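Local structure of aminodeoxyfutalosine deaminase (2IMR) at residues L295-V305 and A318-N329; A345-T353 and L383-V394. The protein catalyses the zinc-dependent deamination of aminodeoxyfutalosine to futalosine, a step of menaquinone biosynthesis, and more weakly deaminates adenosine and several related nucleosides. All coordinates share one frame; numbering follows the deposited sequence.

Contact 1. Residues L295-V305 and A318-N329; sequences LAARPTLVHMV and AGCAVVTCPRSN
The imidazole of His303 and the amide of Asn329 meet obliquely, their planes 59° apart. ND1 of His303 gives a weak, bent hydrogen bond to Asn329 OD1 (3.3 Å), while Cys325 SG stands oblique to the ring, nearest its CE1. One ring face is covered by Val302 CG1, 3.7 Å above the ring centre. At the other end of the amide, Asn329 ND2 lies against Val305 CG2 and donates to a water, which also bonds to His303 O and Thr324 OG1; both polar atoms of the amide thus have a partner, though the one at OD1 is weak. The ring lies close to the zinc ion and to Glu243, the probable proton donor, so this end of the contact borders the active site.

Upstream, the strands pair in parallel: Leu301 N donates to Ala321 O (3.0 Å), Val323 N to Leu301 O, and His303 N to Val323 O (2.8 Å). On one side of the strands the first torsion of Thr300 (chi1 -68°) turns CG2 to Val323 CG2 (3.6 Å) and sets OG1 beside the backbone N, where a second water links it to Arg298 O and Ala321 N; Leu301 CB and Met304 CG converge on Val322 CG1 on the other. Where the strands begin, Cys320 SG packs on Pro299 CD (3.8 Å), and Leu295 CB on Ala318 CB.

These are neighbouring strands of the amidohydrolase TIM barrel, joined as a beta-alpha-beta unit through helix 309-318; strand 238-241 pairs with the far edge of 300-303, strand 349-351 with that of 322-324, and helix 365-374 packs on Pro326.

Contact 2. Residues A345-T353 and L383-V394; sequences AGVEVALGT and LVRAAVKGGQRV
Arg393 NH1 donates to Glu348 OE2 in a salt bridge (2.9 Å, 152° at the hydrogen), from above the carboxylate plane, the two planar groups 69° apart. The same OE2 makes a long ion pair with Arg385 NH2 (3.6 Å), and OE1 takes a weak bond from Val349 N. With CG anti to the backbone N (chi1 178°) and a bend at chi2, the carboxylate reaches over Gly390 to both arginines. Replacing Glu348 by an alanine would remove the carboxylate and is likely to leave Arg393 without this charged mate, its guanidinium less fixed, and Arg385 without its more distant one.

Helix 383-394 crosses strand 349-351 almost at right angles, as an outer TIM-barrel helix. A CB on Gly390 would clash with Val349 O, so glycine permits the close approach; Ala350 CB rests on the backbone at Gly390 and Gly391 and touches Val394 CG2 (3.8 Å). The helix widens into a pi-type turn at 386-390, where Ala386 O accepts from Gly391 N. Ala350 also bonds through its backbone to strand 322-324, Leu351 to Ala98. Leu351 CD1 packs on Ala387 CB, while a water accepts from Leu351 N (2.9 Å) and donates to Ala387 O (3.0 Å).

How the contacts relate
From the N terminus, the chain first enters contact 1 at 295-305, and a short excursion through helix 309-318 returns it to 318-329, closing that loop. Only then, after helix 339-344, does contact 2 open at 345-353; a longer excursion, including helices 356-359 and 365-374, brings back 383-394. The two loops therefore follow in series, neither nested nor crossed. They meet within one parallel sheet, where strands 322-324 and 349-351 are neighbours: Val322 probably bonds through its N to Glu348 O and through its O to Ala350 N. Contact 1 thus joins two barrel strands, and contact 2 fastens the next strand to the late helix 380-395.

Contact 1. Residues L295-V305 and A318-N329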
ATOM      1  N   LEU A 295      15.428  -7.954   4.351  1.00 19.47           N
ATOM      2  CA  LEU A 295      15.364  -6.543   3.970  1.00 20.76           C
ATOM      3  C   LEU A 295      16.359  -6.207   2.868  1.00 22.42           C
ATOM      4  O   LEU A 295      16.262  -5.158   2.226  1.00 21.60           O
ATOM      5  CB  LEU A 295      15.588  -5.636   5.186  1.00 20.18           C
ATOM      6  CG  LEU A 295      14.541  -5.784   6.301  1.00 21.63           C
ATOM      7  CD1 LEU A 295      14.664  -4.640   7.284  1.00 18.99           C
ATOM      8  CD2 LEU A 295      13.135  -5.796   5.701  1.00 21.44           C
ATOM      9  N   ALA A 296      17.303  -7.114   2.640  1.00 24.58           N
ATOM     10  CA  ALA A 296      18.314  -6.932   1.603  1.00 26.98           C
ATOM     11  C   ALA A 296      17.656  -6.847   0.229  1.00 27.93           C
ATOM     12  O   ALA A 296      18.183  -6.208  -0.684  1.00 29.88           O
ATOM     13  CB  ALA A 296      19.307  -8.093   1.636  1.00 27.40           C
ATOM     14  N   ALA A 297      16.502  -7.492   0.087  1.00 26.66           N
ATOM     15  CA  ALA A 297      15.769  -7.490  -1.175  1.00 26.29           C
ATOM     16  C   ALA A 297      14.932  -6.215  -1.353  1.00 25.87           C
ATOM     17  O   ALA A 297      14.222  -6.064  -2.348  1.00 25.48           O
ATOM     18  CB  ALA A 297      14.870  -8.723  -1.249  1.00 27.24           C
ATOM     19  N   ARG A 298      15.036  -5.300  -0.391  1.00 24.20           N
ATOM     20  CA  ARG A 298      14.291  -4.038  -0.410  1.00 24.49           C
ATOM     21  C   ARG A 298      12.786  -4.224  -0.588  1.00 22.13           C
ATOM     22  O   ARG A 298      12.160  -3.544  -1.407  1.00 22.58           O
ATOM     23  CB  ARG A 298      14.806  -3.110  -1.515  1.00 27.25           C
ATOM     24  CG  ARG A 298      16.100  -2.378  -1.197  1.00 30.38           C
ATOM     25  CD  ARG A 298      16.388  -1.354  -2.284  1.00 32.61           C
ATOM     26  NE  ARG A 298      16.435  -1.981  -3.602  1.00 32.67           N
ATOM     27  CZ  ARG A 298      16.030  -1.400  -4.727  1.00 34.25           C
ATOM     28  NH1 ARG A 298      15.541  -0.168  -4.706  1.00 33.38           N
ATOM     29  NH2 ARG A 298      16.102  -2.059  -5.878  1.00 35.52           N
ATOM     30  N   PRO A 299      12.181  -5.146   0.177  1.00 19.47           N
ATOM     31  CA  PRO A 299      10.737  -5.353   0.038  1.00 18.84           C
ATOM     32  C   PRO A 299       9.977  -4.149   0.582  1.00 18.59           C
ATOM     33  O   PRO A 299      10.471  -3.453   1.473  1.00 18.77           O
ATOM     34  CB  PRO A 299      10.491  -6.588   0.895  1.00 17.48           C
ATOM     35  CG  PRO A 299      11.468  -6.378   2.027  1.00 20.06           C
ATOM     36  CD  PRO A 299      12.726  -5.974   1.270  1.00 18.49           C
ATOM     37  N   THR A 300       8.788  -3.899   0.043  1.00 16.29           N
ATOM     38  CA  THR A 300       7.967  -2.807   0.540  1.00 16.60           C
ATOM     39  C   THR A 300       7.252  -3.364   1.769  1.00 16.14           C
ATOM     40  O   THR A 300       6.651  -4.436   1.715  1.00 17.22           O
ATOM     41  CB  THR A 300       6.935  -2.347  -0.514  1.00 17.43           C
ATOM     42  OG1 THR A 300       7.624  -1.738  -1.611  1.00 19.34           O
ATOM     43  CG2 THR A 300       5.970  -1.337   0.082  1.00 18.05           C
ATOM     44  N   LEU A 301       7.340  -2.643   2.882  1.00 16.33           N
ATOM     45  CA  LEU A 301       6.726  -3.076   4.129  1.00 15.16           C
ATOM     46  C   LEU A 301       5.402  -2.358   4.355  1.00 16.30           C
ATOM     47  O   LEU A 301       5.336  -1.128   4.326  1.00 15.85           O
ATOM     48  CB  LEU A 301       7.681  -2.808   5.294  1.00 15.15           C
ATOM     49  CG  LEU A 301       9.095  -3.373   5.091  1.00 14.28           C
ATOM     50  CD1 LEU A 301       9.962  -3.006   6.289  1.00 13.43           C
ATOM     51  CD2 LEU A 301       9.042  -4.893   4.904  1.00 15.63           C
ATOM     52  N   VAL A 302       4.354  -3.139   4.597  1.00 14.89           N
ATOM     53  CA  VAL A 302       3.015  -2.591   4.792  1.00 14.98           C
ATOM     54  C   VAL A 302       2.576  -2.470   6.253  1.00 15.52           C
ATOM     55  O   VAL A 302       2.856  -3.347   7.073  1.00 14.05           O
ATOM     56  CB  VAL A 302       1.987  -3.442   4.025  1.00 16.18           C
ATOM     57  CG1 VAL A 302       0.605  -2.799   4.104  1.00 16.36           C
ATOM     58  CG2 VAL A 302       2.439  -3.594   2.574  1.00 16.00           C
ATOM     59  N   HIS A 303       1.890  -1.363   6.548  1.00 13.68           N
ATOM     60  CA  HIS A 303       1.373  -1.029   7.872  1.00 13.14           C
ATOM     61  C   HIS A 303       2.480  -0.451   8.739  1.00 13.69           C
ATOM     62  O   HIS A 303       2.530   0.761   8.936  1.00 13.70           O
ATOM     63  CB  HIS A 303       0.712  -2.252   8.524  1.00 13.77           C
ATOM     64  CG  HIS A 303      -0.511  -2.721   7.791  1.00 14.03           C
ATOM     65  ND1 HIS A 303      -1.549  -1.873   7.465  1.00 15.41           N
ATOM     66  CD2 HIS A 303      -0.845  -3.934   7.290  1.00 14.20           C
ATOM     67  CE1 HIS A 303      -2.469  -2.543   6.794  1.00 16.39           C
ATOM     68  NE2 HIS A 303      -2.067  -3.795   6.673  1.00 14.73           N
ATOM     69  N   MET A 304       3.358  -1.304   9.262  1.00 13.33           N
ATOM     70  CA  MET A 304       4.490  -0.828  10.050  1.00 14.31           C
ATOM     71  C   MET A 304       4.091   0.168  11.128  1.00 14.90           C
ATOM     72  O   MET A 304       4.730   1.213  11.295  1.00 14.67           O
ATOM     73  CB  MET A 304       5.500  -0.168   9.114  1.00 13.60           C
ATOM     74  CG  MET A 304       6.137  -1.123   8.125  1.00 13.66           C
ATOM     75  SD  MET A 304       7.279  -2.200   8.991  1.00 13.92           S
ATOM     76  CE  MET A 304       8.711  -1.082   9.141  1.00 14.34           C
ATOM     77  N   VAL A 305       3.045  -0.160  11.870  1.00 14.01           N
ATOM     78  CA  VAL A 305       2.549   0.724  12.912  1.00 15.74           C
ATOM     79  C   VAL A 305       3.288   0.565  14.230  1.00 17.76           C
ATOM     80  O   VAL A 305       3.653   1.544  14.878  1.00 18.50           O
ATOM     81  CB  VAL A 305       1.038   0.478  13.150  1.00 17.81           C
ATOM     82  CG1 VAL A 305       0.554   1.249  14.375  1.00 16.81           C
ATOM     83  CG2 VAL A 305       0.255   0.906  11.917  1.00 18.07           C
ATOM     84  N   ALA A 318      18.122  -0.075   4.780  1.00 22.51           N
ATOM     85  CA  ALA A 318      17.845  -1.043   3.726  1.00 23.49           C
ATOM     86  C   ALA A 318      17.267  -0.408   2.465  1.00 23.09           C
ATOM     87  O   ALA A 318      17.331  -0.991   1.383  1.00 22.71           O
ATOM     88  CB  ALA A 318      16.897  -2.118   4.249  1.00 23.41           C
ATOM     89  N   GLY A 319      16.698   0.784   2.605  1.00 22.39           N
ATOM     90  CA  GLY A 319      16.116   1.452   1.454  1.00 22.56           C
ATOM     91  C   GLY A 319      14.734   0.913   1.106  1.00 23.38           C
ATOM     92  O   GLY A 319      14.309   0.970  -0.050  1.00 22.65           O
ATOM     93  N   CYS A 320      14.035   0.381   2.105  1.00 22.25           N
ATOM     94  CA  CYS A 320      12.691  -0.158   1.899  1.00 21.97           C
ATOM     95  C   CYS A 320      11.646   0.955   1.908  1.00 22.37           C
ATOM     96  O   CYS A 320      11.760   1.920   2.664  1.00 22.36           O
ATOM     97  CB  CYS A 320      12.324  -1.154   3.009  1.00 20.91           C
ATOM     98  SG  CYS A 320      13.249  -2.706   3.057  1.00 20.20           S
ATOM     99  N   ALA A 321      10.632   0.822   1.063  1.00 20.87           N
ATOM    100  CA  ALA A 321       9.552   1.796   1.031  1.00 20.60           C
ATOM    101  C   ALA A 321       8.479   1.201   1.940  1.00 19.70           C
ATOM    102  O   ALA A 321       8.482  -0.002   2.190  1.00 18.21           O
ATOM    103  CB  ALA A 321       9.015   1.949  -0.386  1.00 20.03           C
ATOM    104  N   VAL A 322       7.577   2.032   2.449  1.00 19.00           N
ATOM    105  CA  VAL A 322       6.512   1.536   3.312  1.00 17.30           C
ATOM    106  C   VAL A 322       5.160   2.056   2.848  1.00 17.34           C
ATOM    107  O   VAL A 322       5.060   3.162   2.315  1.00 16.24           O
ATOM    108  CB  VAL A 322       6.724   1.968   4.787  1.00 20.31           C
ATOM    109  CG1 VAL A 322       8.027   1.389   5.317  1.00 18.40           C
ATOM    110  CG2 VAL A 322       6.728   3.484   4.900  1.00 22.60           C
ATOM    111  N   VAL A 323       4.119   1.250   3.035  1.00 16.73           N
ATOM    112  CA  VAL A 323       2.777   1.675   2.658  1.00 14.96           C
ATOM    113  C   VAL A 323       1.926   1.751   3.916  1.00 14.61           C
ATOM    114  O   VAL A 323       1.874   0.800   4.695  1.00 12.56           O
ATOM    115  CB  VAL A 323       2.106   0.690   1.672  1.00 16.42           C
ATOM    116  CG1 VAL A 323       0.714   1.209   1.293  1.00 13.85           C
ATOM    117  CG2 VAL A 323       2.962   0.526   0.429  1.00 14.80           C
ATOM    118  N   THR A 324       1.273   2.888   4.133  1.00 12.56           N
ATOM    119  CA  THR A 324       0.420   3.038   5.302  1.00 13.21           C
ATOM    120  C   THR A 324      -1.036   3.076   4.822  1.00 14.13           C
ATOM    121  O   THR A 324      -1.321   3.618   3.757  1.00 12.36           O
ATOM    122  CB  THR A 324       0.785   4.324   6.099  1.00 13.14           C
ATOM    123  OG1 THR A 324      -0.073   4.459   7.241  1.00 11.94           O
ATOM    124  CG2 THR A 324       0.654   5.559   5.227  1.00 15.55           C
ATOM    125  N   CYS A 325      -1.934   2.462   5.598  1.00 13.37           N
ATOM    126  CA  CYS A 325      -3.368   2.407   5.295  1.00 13.47           C
ATOM    127  C   CYS A 325      -4.074   3.002   6.519  1.00 14.22           C
ATOM    128  O   CYS A 325      -4.506   2.283   7.421  1.00 14.70           O
ATOM    129  CB  CYS A 325      -3.811   0.947   5.081  1.00 13.93           C
ATOM    130  SG  CYS A 325      -2.887   0.036   3.790  1.00 13.72           S
ATOM    131  N   PRO A 326      -4.194   4.338   6.562  1.00 14.98           N
ATOM    132  CA  PRO A 326      -4.822   5.083   7.659  1.00 15.66           C
ATOM    133  C   PRO A 326      -6.145   4.563   8.216  1.00 14.74           C
ATOM    134  O   PRO A 326      -6.218   4.155   9.374  1.00 13.11           O
ATOM    135  CB  PRO A 326      -4.946   6.492   7.086  1.00 14.47           C
ATOM    136  CG  PRO A 326      -3.766   6.583   6.190  1.00 14.40           C
ATOM    137  CD  PRO A 326      -3.806   5.253   5.480  1.00 13.54           C
ATOM    138  N   ARG A 327      -7.196   4.584   7.409  1.00 14.34           N
ATOM    139  CA  ARG A 327      -8.487   4.129   7.901  1.00 13.58           C
ATOM    140  C   ARG A 327      -8.466   2.697   8.407  1.00 14.93           C
ATOM    141  O   ARG A 327      -9.015   2.402   9.467  1.00 12.51           O
ATOM    142  CB  ARG A 327      -9.549   4.307   6.818  1.00 14.00           C
ATOM    143  CG  ARG A 327      -9.836   5.772   6.546  1.00 15.49           C
ATOM    144  CD  ARG A 327     -10.900   5.941   5.477  1.00 17.78           C
ATOM    145  NE  ARG A 327     -10.469   5.392   4.197  1.00 17.73           N
ATOM    146  CZ  ARG A 327     -11.200   5.438   3.088  1.00 17.69           C
ATOM    147  NH1 ARG A 327     -12.402   6.009   3.103  1.00 13.92           N
ATOM    148  NH2 ARG A 327     -10.731   4.912   1.966  1.00 15.97           N
ATOM    149  N   SER A 328      -7.826   1.807   7.653  1.00 14.72           N
ATOM    150  CA  SER A 328      -7.747   0.414   8.059  1.00 14.81           C
ATOM    151  C   SER A 328      -7.134   0.275   9.451  1.00 15.13           C
ATOM    152  O   SER A 328      -7.659  -0.455  10.292  1.00 14.60           O
ATOM    153  CB  SER A 328      -6.916  -0.391   7.053  1.00 14.43           C
ATOM    154  OG  SER A 328      -6.828  -1.748   7.454  1.00 13.71           O
ATOM    155  N   ASN A 329      -6.027   0.972   9.703  1.00 15.19           N
ATOM    156  CA  ASN A 329      -5.378   0.885  11.012  1.00 14.70           C
ATOM    157  C   ASN A 329      -6.309   1.348  12.119  1.00 15.02           C
ATOM    158  O   ASN A 329      -6.320   0.784  13.215  1.00 14.10           O
ATOM    159  CB  ASN A 329      -4.107   1.733  11.062  1.00 13.11           C
ATOM    160  CG  ASN A 329      -3.022   1.228  10.133  1.00 14.17           C
ATOM    161  OD1 ASN A 329      -3.053   0.084   9.670  1.00 18.35           O
ATOM    162  ND2 ASN A 329      -2.044   2.073   9.873  1.00 12.31           N
TER
HETATM  163  O   HOH W   1      10.536  -1.170  -1.197  1.00 19.78           O
HETATM  164  O   HOH W   2       0.085   2.044   8.318  1.00 13.04           O

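Contact 2. Residues A345-T353 and L383-V394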
ATOM      1  N   ALA A 345      13.205  10.126   8.963  1.00 26.81           N
ATOM      2  CA  ALA A 345      14.247   9.138   8.685  1.00 25.07           C
ATOM      3  C   ALA A 345      14.521   9.014   7.190  1.00 23.96           C
ATOM      4  O   ALA A 345      15.445   8.310   6.773  1.00 23.78           O
ATOM      5  CB  ALA A 345      13.850   7.777   9.259  1.00 25.81           C
ATOM      6  N   GLY A 346      13.707   9.691   6.386  1.00 23.35           N
ATOM      7  CA  GLY A 346      13.891   9.667   4.946  1.00 22.64           C
ATOM      8  C   GLY A 346      13.359   8.436   4.238  1.00 22.00           C
ATOM      9  O   GLY A 346      13.790   8.113   3.132  1.00 21.09           O
ATOM     10  N   VAL A 347      12.415   7.754   4.872  1.00 21.20           N
ATOM     11  CA  VAL A 347      11.817   6.558   4.295  1.00 20.23           C
ATOM     12  C   VAL A 347      10.679   6.947   3.355  1.00 20.66           C
ATOM     13  O   VAL A 347       9.844   7.778   3.701  1.00 21.02           O
ATOM     14  CB  VAL A 347      11.270   5.637   5.409  1.00 20.55           C
ATOM     15  CG1 VAL A 347      10.634   4.394   4.796  1.00 19.25           C
ATOM     16  CG2 VAL A 347      12.399   5.253   6.356  1.00 20.54           C
ATOM     17  N   GLU A 348      10.667   6.361   2.162  1.00 21.79           N
ATOM     18  CA  GLU A 348       9.631   6.634   1.169  1.00 23.78           C
ATOM     19  C   GLU A 348       8.311   6.040   1.657  1.00 23.24           C
ATOM     20  O   GLU A 348       8.229   4.847   1.954  1.00 23.08           O
ATOM     21  CB  GLU A 348      10.015   6.007  -0.174  1.00 26.46           C
ATOM     22  CG  GLU A 348       8.983   6.189  -1.285  1.00 32.58           C
ATOM     23  CD  GLU A 348       8.822   7.633  -1.716  1.00 35.11           C
ATOM     24  OE1 GLU A 348       8.361   8.457  -0.895  1.00 38.43           O
ATOM     25  OE2 GLU A 348       9.154   7.946  -2.880  1.00 38.34           O
ATOM     26  N   VAL A 349       7.283   6.877   1.735  1.00 21.24           N
ATOM     27  CA  VAL A 349       5.973   6.441   2.202  1.00 19.61           C
ATOM     28  C   VAL A 349       4.922   6.532   1.099  1.00 19.69           C
ATOM     29  O   VAL A 349       4.871   7.510   0.353  1.00 18.42           O
ATOM     30  CB  VAL A 349       5.508   7.302   3.401  1.00 19.66           C
ATOM     31  CG1 VAL A 349       4.147   6.825   3.901  1.00 19.30           C
ATOM     32  CG2 VAL A 349       6.535   7.221   4.521  1.00 22.61           C
ATOM     33  N   ALA A 350       4.100   5.493   0.996  1.00 17.31           N
ATOM     34  CA  ALA A 350       3.030   5.439   0.008  1.00 16.72           C
ATOM     35  C   ALA A 350       1.723   5.197   0.759  1.00 16.16           C
ATOM     36  O   ALA A 350       1.732   4.772   1.917  1.00 16.00           O
ATOM     37  CB  ALA A 350       3.283   4.306  -0.981  1.00 14.03           C
ATOM     38  N   LEU A 351       0.603   5.467   0.101  1.00 15.61           N
ATOM     39  CA  LEU A 351      -0.702   5.278   0.712  1.00 15.54           C
ATOM     40  C   LEU A 351      -1.525   4.161   0.080  1.00 14.93           C
ATOM     41  O   LEU A 351      -1.491   3.948  -1.131  1.00 17.36           O
ATOM     42  CB  LEU A 351      -1.501   6.580   0.640  1.00 17.30           C
ATOM     43  CG  LEU A 351      -1.148   7.663   1.656  1.00 17.37           C
ATOM     44  CD1 LEU A 351      -1.685   9.008   1.183  1.00 19.00           C
ATOM     45  CD2 LEU A 351      -1.735   7.294   3.006  1.00 17.73           C
ATOM     46  N   GLY A 352      -2.268   3.459   0.928  1.00 14.35           N
ATOM     47  CA  GLY A 352      -3.135   2.384   0.475  1.00 14.00           C
ATOM     48  C   GLY A 352      -4.411   2.463   1.299  1.00 12.07           C
ATOM     49  O   GLY A 352      -4.445   3.159   2.309  1.00 11.78           O
ATOM     50  N   THR A 353      -5.460   1.763   0.875  1.00 13.62           N
ATOM     51  CA  THR A 353      -6.720   1.765   1.606  1.00 14.24           C
ATOM     52  C   THR A 353      -6.910   0.413   2.279  1.00 15.73           C
ATOM     53  O   THR A 353      -7.757   0.262   3.159  1.00 15.45           O
ATOM     54  CB  THR A 353      -7.927   1.954   0.656  1.00 14.63           C
ATOM     55  OG1 THR A 353      -7.959   0.865  -0.278  1.00 14.51           O
ATOM     56  CG2 THR A 353      -7.824   3.268  -0.109  1.00 14.51           C
ATOM     57  N   LEU A 383       1.634  14.499   2.177  1.00 22.45           N
ATOM     58  CA  LEU A 383       0.553  13.531   2.019  1.00 21.53           C
ATOM     59  C   LEU A 383       0.186  13.330   0.558  1.00 21.62           C
ATOM     60  O   LEU A 383       0.059  12.199   0.089  1.00 21.02           O
ATOM     61  CB  LEU A 383      -0.681  13.988   2.805  1.00 21.88           C
ATOM     62  CG  LEU A 383      -0.471  14.246   4.298  1.00 22.71           C
ATOM     63  CD1 LEU A 383      -1.756  14.769   4.921  1.00 20.34           C
ATOM     64  CD2 LEU A 383      -0.033  12.954   4.982  1.00 24.63           C
ATOM     65  N   VAL A 384       0.019  14.431  -0.166  1.00 20.55           N
ATOM     66  CA  VAL A 384      -0.341  14.350  -1.573  1.00 20.33           C
ATOM     67  C   VAL A 384       0.770  13.723  -2.406  1.00 20.72           C
ATOM     68  O   VAL A 384       0.510  12.862  -3.246  1.00 20.36           O
ATOM     69  CB  VAL A 384      -0.713  15.746  -2.118  1.00 18.45           C
ATOM     70  CG1 VAL A 384      -0.997  15.681  -3.608  1.00 17.83           C
ATOM     71  CG2 VAL A 384      -1.935  16.258  -1.374  1.00 19.17           C
ATOM     72  N   ARG A 385       2.012  14.134  -2.170  1.00 22.51           N
ATOM     73  CA  ARG A 385       3.125  13.561  -2.914  1.00 23.92           C
ATOM     74  C   ARG A 385       3.177  12.052  -2.678  1.00 23.24           C
ATOM     75  O   ARG A 385       3.419  11.275  -3.599  1.00 23.17           O
ATOM     76  CB  ARG A 385       4.451  14.191  -2.476  1.00 27.72           C
ATOM     77  CG  ARG A 385       5.654  13.499  -3.085  1.00 32.26           C
ATOM     78  CD  ARG A 385       6.935  13.807  -2.331  1.00 37.24           C
ATOM     79  NE  ARG A 385       7.921  12.753  -2.551  1.00 40.80           N
ATOM     80  CZ  ARG A 385       8.394  12.409  -3.745  1.00 41.83           C
ATOM     81  NH1 ARG A 385       7.975  13.043  -4.833  1.00 45.68           N
ATOM     82  NH2 ARG A 385       9.269  11.417  -3.855  1.00 43.70           N
ATOM     83  N   ALA A 386       2.946  11.638  -1.438  1.00 22.66           N
ATOM     84  CA  ALA A 386       2.964  10.220  -1.102  1.00 21.70           C
ATOM     85  C   ALA A 386       1.871   9.468  -1.857  1.00 20.51           C
ATOM     86  O   ALA A 386       2.113   8.404  -2.427  1.00 19.19           O
ATOM     87  CB  ALA A 386       2.774  10.036   0.402  1.00 21.45           C
ATOM     88  N   ALA A 387       0.666  10.030  -1.860  1.00 19.54           N
ATOM     89  CA  ALA A 387      -0.464   9.398  -2.529  1.00 19.81           C
ATOM     90  C   ALA A 387      -0.200   9.155  -4.006  1.00 19.68           C
ATOM     91  O   ALA A 387      -0.564   8.110  -4.549  1.00 19.40           O
ATOM     92  CB  ALA A 387      -1.720  10.253  -2.361  1.00 18.79           C
ATOM     93  N   VAL A 388       0.445  10.118  -4.653  1.00 19.98           N
ATOM     94  CA  VAL A 388       0.721  10.012  -6.077  1.00 22.10           C
ATOM     95  C   VAL A 388       2.098   9.447  -6.429  1.00 23.02           C
ATOM     96  O   VAL A 388       2.198   8.354  -6.990  1.00 24.00           O
ATOM     97  CB  VAL A 388       0.557  11.386  -6.763  1.00 23.76           C
ATOM     98  CG1 VAL A 388       0.834  11.262  -8.255  1.00 24.19           C
ATOM     99  CG2 VAL A 388      -0.849  11.915  -6.523  1.00 24.52           C
ATOM    100  N   LYS A 389       3.155  10.188  -6.107  1.00 22.66           N
ATOM    101  CA  LYS A 389       4.506   9.741  -6.434  1.00 23.39           C
ATOM    102  C   LYS A 389       4.969   8.561  -5.590  1.00 20.86           C
ATOM    103  O   LYS A 389       5.549   7.612  -6.112  1.00 21.61           O
ATOM    104  CB  LYS A 389       5.504  10.891  -6.290  1.00 24.93           C
ATOM    105  CG  LYS A 389       6.926  10.521  -6.718  1.00 28.92           C
ATOM    106  CD  LYS A 389       6.969  10.074  -8.177  1.00 30.93           C
ATOM    107  CE  LYS A 389       8.383   9.706  -8.608  1.00 36.51           C
ATOM    108  NZ  LYS A 389       8.462   9.348 -10.055  1.00 38.92           N
ATOM    109  N   GLY A 390       4.719   8.626  -4.288  1.00 21.09           N
ATOM    110  CA  GLY A 390       5.119   7.536  -3.415  1.00 19.46           C
ATOM    111  C   GLY A 390       4.556   6.212  -3.906  1.00 20.64           C
ATOM    112  O   GLY A 390       5.284   5.231  -4.042  1.00 19.94           O
ATOM    113  N   GLY A 391       3.254   6.189  -4.182  1.00 17.94           N
ATOM    114  CA  GLY A 391       2.612   4.974  -4.655  1.00 18.71           C
ATOM    115  C   GLY A 391       3.133   4.492  -5.995  1.00 19.90           C
ATOM    116  O   GLY A 391       3.310   3.290  -6.212  1.00 16.67           O
ATOM    117  N   GLN A 392       3.371   5.431  -6.904  1.00 20.74           N
ATOM    118  CA  GLN A 392       3.874   5.100  -8.228  1.00 22.48           C
ATOM    119  C   GLN A 392       5.229   4.398  -8.100  1.00 22.58           C
ATOM    120  O   GLN A 392       5.511   3.428  -8.805  1.00 20.97           O
ATOM    121  CB  GLN A 392       4.009   6.381  -9.064  1.00 25.47           C
ATOM    122  CG  GLN A 392       4.312   6.171 -10.546  1.00 29.88           C
ATOM    123  CD  GLN A 392       5.760   5.809 -10.815  1.00 33.61           C
ATOM    124  OE1 GLN A 392       6.677   6.430 -10.274  1.00 37.33           O
ATOM    125  NE2 GLN A 392       5.977   4.809 -11.665  1.00 35.56           N
ATOM    126  N   ARG A 393       6.062   4.876  -7.187  1.00 23.39           N
ATOM    127  CA  ARG A 393       7.372   4.272  -7.007  1.00 25.39           C
ATOM    128  C   ARG A 393       7.261   2.842  -6.480  1.00 24.82           C
ATOM    129  O   ARG A 393       8.063   1.976  -6.832  1.00 25.01           O
ATOM    130  CB  ARG A 393       8.221   5.130  -6.071  1.00 27.45           C
ATOM    131  CG  ARG A 393       8.452   6.538  -6.603  1.00 31.93           C
ATOM    132  CD  ARG A 393       9.549   7.229  -5.828  1.00 34.12           C
ATOM    133  NE  ARG A 393      10.823   6.547  -6.022  1.00 37.93           N
ATOM    134  CZ  ARG A 393      11.830   6.581  -5.156  1.00 39.23           C
ATOM    135  NH1 ARG A 393      11.713   7.262  -4.023  1.00 39.80           N
ATOM    136  NH2 ARG A 393      12.954   5.929  -5.424  1.00 40.68           N
ATOM    137  N   VAL A 394       6.258   2.598  -5.645  1.00 22.81           N
ATOM    138  CA  VAL A 394       6.034   1.272  -5.079  1.00 20.63           C
ATOM    139  C   VAL A 394       5.440   0.288  -6.087  1.00 21.13           C
ATOM    140  O   VAL A 394       5.951  -0.820  -6.254  1.00 20.06           O
ATOM    141  CB  VAL A 394       5.083   1.340  -3.845  1.00 22.03           C
ATOM    142  CG1 VAL A 394       4.649  -0.062  -3.429  1.00 21.49           C
ATOM    143  CG2 VAL A 394       5.781   2.033  -2.690  1.00 18.65           C
TER
HETATM  144  O   HOH W   3       0.101   5.847  -2.765  1.00 15.42           O